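Local coordinates for intracellular sulfur oxidation protein DsrF (Allochromatium vinosum, PDB 2HY5) that is of unknown precise function but could take part in the oxidation of intracellular sulfur, in a complex with DsrE and DsrH, at residues 5-17 with 124-136. Numbering follows the deposited sequence.
Sequences VKKFMYLNRKAPY and SELMNESDAVFSF
Strands 7-12 and 132-135 run parallel, their axes 4.8 Å apart at an angle of 24°, joined by backbone hydrogen bonds from Met9 N to Ala132 O, from Phe134 N to Met9 O and from Leu11 N to Phe134 O. Asp131 closes the start of the pairing: its OD2 accepts from Lys7 N at 2.8 Å, on the anti side and somewhat out of the carboxylate plane, while its own N donates to Lys7 O. Beyond the Leu11 N to Phe134 O bond, two waters bridge the backbones. One links Leu11 O to Phe136 N, the other Arg13 N to Phe136 O.

Phe8, Tyr10 and Phe134 form an aromatic cluster on one face of the sheet. The Phe134 ring turns its edge to the face of Phe8, planes at 82°, with CE2 of Phe134 3.8 Å from CD1 of Phe8. The Tyr10 and Phe134 rings are almost parallel but offset with little overlap, centroids 4.8 Å apart. Tyr10 OH is buried without a polar partner. The Ala132 methyl touches Phe8 CE2 at 3.5 Å, and Phe136 CZ meets the edge of Tyr10.

On the other face, Met9 extends toward helix 120-129. With CG anti to the backbone N (chi1 172°) and a bend at chi3, its CE lies 3.7 Å from Leu126 CB and near Met127 CG. Ser130 OG packs on Met9 CB and donates to Leu126 O, tying the turn back to the helix. Ser135 OG is hydrogen-bonded to Ala100 O of a DsrH chain.

Strand 132-135 is the last strand of the chain and an outermost strand of its five-stranded parallel sheet, beside the first strand in the alpha/beta fold of the DsrE/DsrF-like family.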
loop_
_atom_site.group_PDB
_atom_site.type_symbol
_atom_site.label_atom_id
_atom_site.label_comp_id
_atom_site.label_asym_id
_atom_site.label_seq_id
_atom_site.Cartn_x
_atom_site.Cartn_y
_atom_site.Cartn_z
ATOM N N VAL B 5 -29.252 7.061 -14.920
ATOM C CA VAL B 5 -30.146 5.891 -14.678
ATOM C C VAL B 5 -29.669 5.146 -13.437
ATOM O O VAL B 5 -30.449 4.865 -12.526
ATOM C CB VAL B 5 -30.129 4.905 -15.866
ATOM C CG1 VAL B 5 -31.495 4.266 -16.044
ATOM C CG2 VAL B 5 -29.694 5.627 -17.137
ATOM N N LYS B 6 -28.378 4.841 -13.402
ATOM C CA LYS B 6 -27.795 4.122 -12.276
ATOM C C LYS B 6 -27.334 5.031 -11.151
ATOM O O LYS B 6 -27.083 6.220 -11.343
ATOM C CB LYS B 6 -26.602 3.286 -12.728
ATOM C CG LYS B 6 -26.969 2.016 -13.461
ATOM C CD LYS B 6 -25.727 1.181 -13.694
ATOM C CE LYS B 6 -26.072 -0.139 -14.350
ATOM N NZ LYS B 6 -24.855 -0.958 -14.578
ATOM N N LYS B 7 -27.228 4.443 -9.967
ATOM C CA LYS B 7 -26.784 5.142 -8.776
ATOM C C LYS B 7 -25.336 4.749 -8.497
ATOM O O LYS B 7 -25.054 3.599 -8.171
ATOM C CB LYS B 7 -27.670 4.753 -7.589
ATOM C CG LYS B 7 -27.116 5.209 -6.259
ATOM C CD LYS B 7 -26.800 6.683 -6.320
ATOM C CE LYS B 7 -25.965 7.122 -5.148
ATOM N NZ LYS B 7 -25.610 8.546 -5.314
ATOM N N PHE B 8 -24.427 5.712 -8.627
ATOM C CA PHE B 8 -23.009 5.472 -8.392
ATOM C C PHE B 8 -22.513 6.112 -7.103
ATOM O O PHE B 8 -22.782 7.287 -6.846
ATOM C CB PHE B 8 -22.168 6.023 -9.548
ATOM C CG PHE B 8 -22.252 5.214 -10.811
ATOM C CD1 PHE B 8 -21.711 5.704 -11.997
ATOM C CD2 PHE B 8 -22.847 3.957 -10.818
ATOM C CE1 PHE B 8 -21.761 4.956 -13.170
ATOM C CE2 PHE B 8 -22.903 3.200 -11.989
ATOM C CZ PHE B 8 -22.360 3.701 -13.164
ATOM N N MET B 9 -21.790 5.339 -6.300
ATOM C CA MET B 9 -21.217 5.852 -5.057
ATOM C C MET B 9 -19.703 5.857 -5.179
ATOM O O MET B 9 -19.110 4.896 -5.660
ATOM C CB MET B 9 -21.598 4.981 -3.849
ATOM C CG MET B 9 -20.855 5.386 -2.567
ATOM S SD MET B 9 -21.169 4.364 -1.108
ATOM C CE MET B 9 -22.727 5.006 -0.603
ATOM N N TYR B 10 -19.085 6.952 -4.753
ATOM C CA TYR B 10 -17.633 7.076 -4.765
ATOM C C TYR B 10 -17.227 7.020 -3.304
ATOM O O TYR B 10 -17.461 7.968 -2.560
ATOM C CB TYR B 10 -17.226 8.410 -5.387
ATOM C CG TYR B 10 -17.454 8.446 -6.876
ATOM C CD1 TYR B 10 -16.481 7.976 -7.755
ATOM C CD2 TYR B 10 -18.656 8.916 -7.410
ATOM C CE1 TYR B 10 -16.693 7.971 -9.129
ATOM C CE2 TYR B 10 -18.879 8.913 -8.789
ATOM C CZ TYR B 10 -17.890 8.439 -9.640
ATOM O OH TYR B 10 -18.094 8.427 -11.003
ATOM N N LEU B 11 -16.639 5.898 -2.902
ATOM C CA LEU B 11 -16.228 5.680 -1.519
ATOM C C LEU B 11 -14.787 6.091 -1.245
ATOM O O LEU B 11 -13.852 5.385 -1.619
ATOM C CB LEU B 11 -16.416 4.205 -1.161
ATOM C CG LEU B 11 -16.034 3.743 0.245
ATOM C CD1 LEU B 11 -16.877 4.462 1.275
ATOM C CD2 LEU B 11 -16.234 2.237 0.345
ATOM N N ASN B 12 -14.626 7.234 -0.581
ATOM C CA ASN B 12 -13.314 7.770 -0.232
ATOM C C ASN B 12 -12.981 7.472 1.225
ATOM O O ASN B 12 -13.657 7.956 2.127
ATOM C CB ASN B 12 -13.298 9.280 -0.466
ATOM C CG ASN B 12 -13.342 9.634 -1.930
ATOM O OD1 ASN B 12 -12.528 9.152 -2.718
ATOM N ND2 ASN B 12 -14.289 10.483 -2.307
ATOM N N ARG B 13 -11.927 6.694 1.451
ATOM C CA ARG B 13 -11.542 6.318 2.806
ATOM C C ARG B 13 -10.087 6.577 3.171
ATOM O O ARG B 13 -9.676 6.289 4.294
ATOM C CB ARG B 13 -11.848 4.833 3.033
ATOM C CG ARG B 13 -13.331 4.487 3.003
ATOM C CD ARG B 13 -13.550 2.993 3.231
ATOM N NE ARG B 13 -12.918 2.538 4.466
ATOM C CZ ARG B 13 -11.934 1.646 4.516
ATOM N NH1 ARG B 13 -11.465 1.103 3.399
ATOM N NH2 ARG B 13 -11.408 1.302 5.684
ATOM N N LYS B 14 -9.307 7.113 2.240
ATOM C CA LYS B 14 -7.897 7.370 2.516
ATOM C C LYS B 14 -7.548 8.848 2.650
ATOM O O LYS B 14 -8.162 9.713 2.023
ATOM C CB LYS B 14 -7.027 6.730 1.429
ATOM C CG LYS B 14 -7.191 5.219 1.342
ATOM C CD LYS B 14 -6.319 4.628 0.253
ATOM C CE LYS B 14 -6.567 3.135 0.080
ATOM N NZ LYS B 14 -6.259 2.360 1.312
ATOM N N ALA B 15 -6.569 9.131 3.503
ATOM C CA ALA B 15 -6.126 10.499 3.723
ATOM C C ALA B 15 -5.392 10.970 2.478
ATOM O O ALA B 15 -4.804 10.168 1.756
ATOM C CB ALA B 15 -5.196 10.564 4.941
ATOM N N PRO B 16 -5.421 12.283 2.209
ATOM C CA PRO B 16 -4.751 12.853 1.039
ATOM C C PRO B 16 -3.232 12.946 1.199
ATOM O O PRO B 16 -2.709 12.906 2.317
ATOM C CB PRO B 16 -5.410 14.223 0.916
ATOM C CG PRO B 16 -5.610 14.603 2.341
ATOM C CD PRO B 16 -6.151 13.326 2.954
ATOM N N TYR B 17 -2.546 13.037 0.062
ATOM C CA TYR B 17 -1.092 13.180 -0.025
ATOM C C TYR B 17 -0.202 11.985 0.299
ATOM O O TYR B 17 0.787 11.761 -0.394
ATOM C CB TYR B 17 -0.653 14.395 0.793
ATOM C CG TYR B 17 -1.366 15.650 0.369
ATOM C CD1 TYR B 17 -2.290 16.268 1.212
ATOM C CD2 TYR B 17 -1.162 16.195 -0.901
ATOM C CE1 TYR B 17 -2.996 17.393 0.800
ATOM C CE2 TYR B 17 -1.866 17.321 -1.320
ATOM C CZ TYR B 17 -2.782 17.911 -0.467
ATOM O OH TYR B 17 -3.504 19.002 -0.892
ATOM N N SER B 124 -25.055 3.375 5.775
ATOM C CA SER B 124 -25.402 2.022 5.365
ATOM C C SER B 124 -26.526 2.060 4.340
ATOM O O SER B 124 -26.540 1.277 3.392
ATOM C CB SER B 124 -25.840 1.188 6.575
ATOM O OG SER B 124 -24.767 0.997 7.484
ATOM N N GLU B 125 -27.463 2.984 4.533
ATOM C CA GLU B 125 -28.598 3.122 3.627
ATOM C C GLU B 125 -28.128 3.551 2.247
ATOM O O GLU B 125 -28.569 3.005 1.234
ATOM C CB GLU B 125 -29.593 4.148 4.177
ATOM C CG GLU B 125 -30.873 4.266 3.359
ATOM C CD GLU B 125 -31.860 5.266 3.940
ATOM O OE1 GLU B 125 -32.982 5.376 3.397
ATOM O OE2 GLU B 125 -31.519 5.945 4.935
ATOM N N LEU B 126 -27.235 4.533 2.208
ATOM C CA LEU B 126 -26.706 5.021 0.940
ATOM C C LEU B 126 -25.984 3.893 0.214
ATOM O O LEU B 126 -26.084 3.764 -1.007
ATOM C CB LEU B 126 -25.758 6.199 1.184
ATOM C CG LEU B 126 -26.430 7.479 1.684
ATOM C CD1 LEU B 126 -25.377 8.465 2.164
ATOM C CD2 LEU B 126 -27.278 8.080 0.566
ATOM N N MET B 127 -25.259 3.068 0.966
ATOM C CA MET B 127 -24.541 1.948 0.367
ATOM C C MET B 127 -25.547 0.983 -0.276
ATOM O O MET B 127 -25.355 0.540 -1.406
ATOM C CB MET B 127 -23.704 1.223 1.427
ATOM C CG MET B 127 -22.622 2.103 2.065
ATOM S SD MET B 127 -21.659 1.289 3.368
ATOM C CE MET B 127 -20.061 2.088 3.125
ATOM N N ASN B 128 -26.628 0.681 0.438
ATOM C CA ASN B 128 -27.657 -0.225 -0.070
ATOM C C ASN B 128 -28.424 0.297 -1.284
ATOM O O ASN B 128 -29.073 -0.475 -1.993
ATOM C CB ASN B 128 -28.648 -0.573 1.045
ATOM C CG ASN B 128 -28.154 -1.697 1.926
ATOM O OD1 ASN B 128 -28.255 -1.636 3.155
ATOM N ND2 ASN B 128 -27.627 -2.742 1.304
ATOM N N GLU B 129 -28.357 1.601 -1.525
ATOM C CA GLU B 129 -29.065 2.185 -2.659
ATOM C C GLU B 129 -28.198 2.275 -3.912
ATOM O O GLU B 129 -28.700 2.539 -5.002
ATOM C CB GLU B 129 -29.575 3.584 -2.304
ATOM C CG GLU B 129 -30.574 3.617 -1.158
ATOM C CD GLU B 129 -31.141 5.004 -0.921
ATOM O OE1 GLU B 129 -30.352 5.937 -0.654
ATOM O OE2 GLU B 129 -32.378 5.160 -1.000
ATOM N N SER B 130 -26.902 2.034 -3.762
ATOM C CA SER B 130 -25.986 2.133 -4.892
ATOM C C SER B 130 -25.985 0.937 -5.833
ATOM O O SER B 130 -26.106 -0.210 -5.406
ATOM C CB SER B 130 -24.565 2.376 -4.380
ATOM O OG SER B 130 -24.518 3.537 -3.567
ATOM N N ASP B 131 -25.832 1.217 -7.123
ATOM C CA ASP B 131 -25.790 0.162 -8.128
ATOM C C ASP B 131 -24.340 -0.212 -8.427
ATOM O O ASP B 131 -24.047 -1.304 -8.915
ATOM C CB ASP B 131 -26.494 0.628 -9.406
ATOM C CG ASP B 131 -27.968 0.914 -9.183
ATOM O OD1 ASP B 131 -28.657 0.038 -8.616
ATOM O OD2 ASP B 131 -28.440 2.005 -9.576
ATOM N N ALA B 132 -23.428 0.702 -8.122
ATOM C CA ALA B 132 -22.010 0.464 -8.344
ATOM C C ALA B 132 -21.235 1.324 -7.371
ATOM O O ALA B 132 -21.601 2.473 -7.120
ATOM C CB ALA B 132 -21.628 0.820 -9.772
ATOM N N VAL B 133 -20.169 0.764 -6.822
ATOM C CA VAL B 133 -19.345 1.492 -5.869
ATOM C C VAL B 133 -17.898 1.542 -6.337
ATOM O O VAL B 133 -17.254 0.505 -6.529
ATOM C CB VAL B 133 -19.383 0.833 -4.470
ATOM C CG1 VAL B 133 -18.592 1.683 -3.474
ATOM C CG2 VAL B 133 -20.828 0.678 -4.004
ATOM N N PHE B 134 -17.402 2.758 -6.528
ATOM C CA PHE B 134 -16.028 2.980 -6.940
ATOM C C PHE B 134 -15.203 3.075 -5.668
ATOM O O PHE B 134 -15.477 3.911 -4.811
ATOM C CB PHE B 134 -15.916 4.287 -7.720
ATOM C CG PHE B 134 -16.524 4.227 -9.089
ATOM C CD1 PHE B 134 -15.791 3.740 -10.164
ATOM C CD2 PHE B 134 -17.834 4.645 -9.303
ATOM C CE1 PHE B 134 -16.350 3.671 -11.436
ATOM C CE2 PHE B 134 -18.404 4.579 -10.574
ATOM C CZ PHE B 134 -17.660 4.091 -11.642
ATOM N N SER B 135 -14.210 2.204 -5.547
ATOM C CA SER B 135 -13.327 2.192 -4.389
ATOM C C SER B 135 -11.911 2.511 -4.846
ATOM O O SER B 135 -11.515 2.155 -5.957
ATOM C CB SER B 135 -13.355 0.823 -3.713
ATOM O OG SER B 135 -14.665 0.517 -3.262
ATOM N N PHE B 136 -11.155 3.187 -3.987
ATOM C CA PHE B 136 -9.784 3.566 -4.310
ATOM C C PHE B 136 -8.897 3.435 -3.079
ATOM O O PHE B 136 -9.064 4.250 -2.148
ATOM C CB PHE B 136 -9.727 5.013 -4.818
ATOM C CG PHE B 136 -10.825 5.367 -5.779
ATOM C CD1 PHE B 136 -12.090 5.708 -5.309
ATOM C CD2 PHE B 136 -10.597 5.367 -7.151
ATOM C CE1 PHE B 136 -13.109 6.044 -6.188
ATOM C CE2 PHE B 136 -11.612 5.703 -8.041
ATOM C CZ PHE B 136 -12.871 6.042 -7.556
ATOM O OXT PHE B 136 -8.046 2.523 -3.048
HETATM O O HOH W 1 -25.500 -2.369 -11.834
HETATM O O HOH W 2 -12.122 3.332 -1.021
HETATM O O HOH W 3 -9.946 6.371 -0.637
#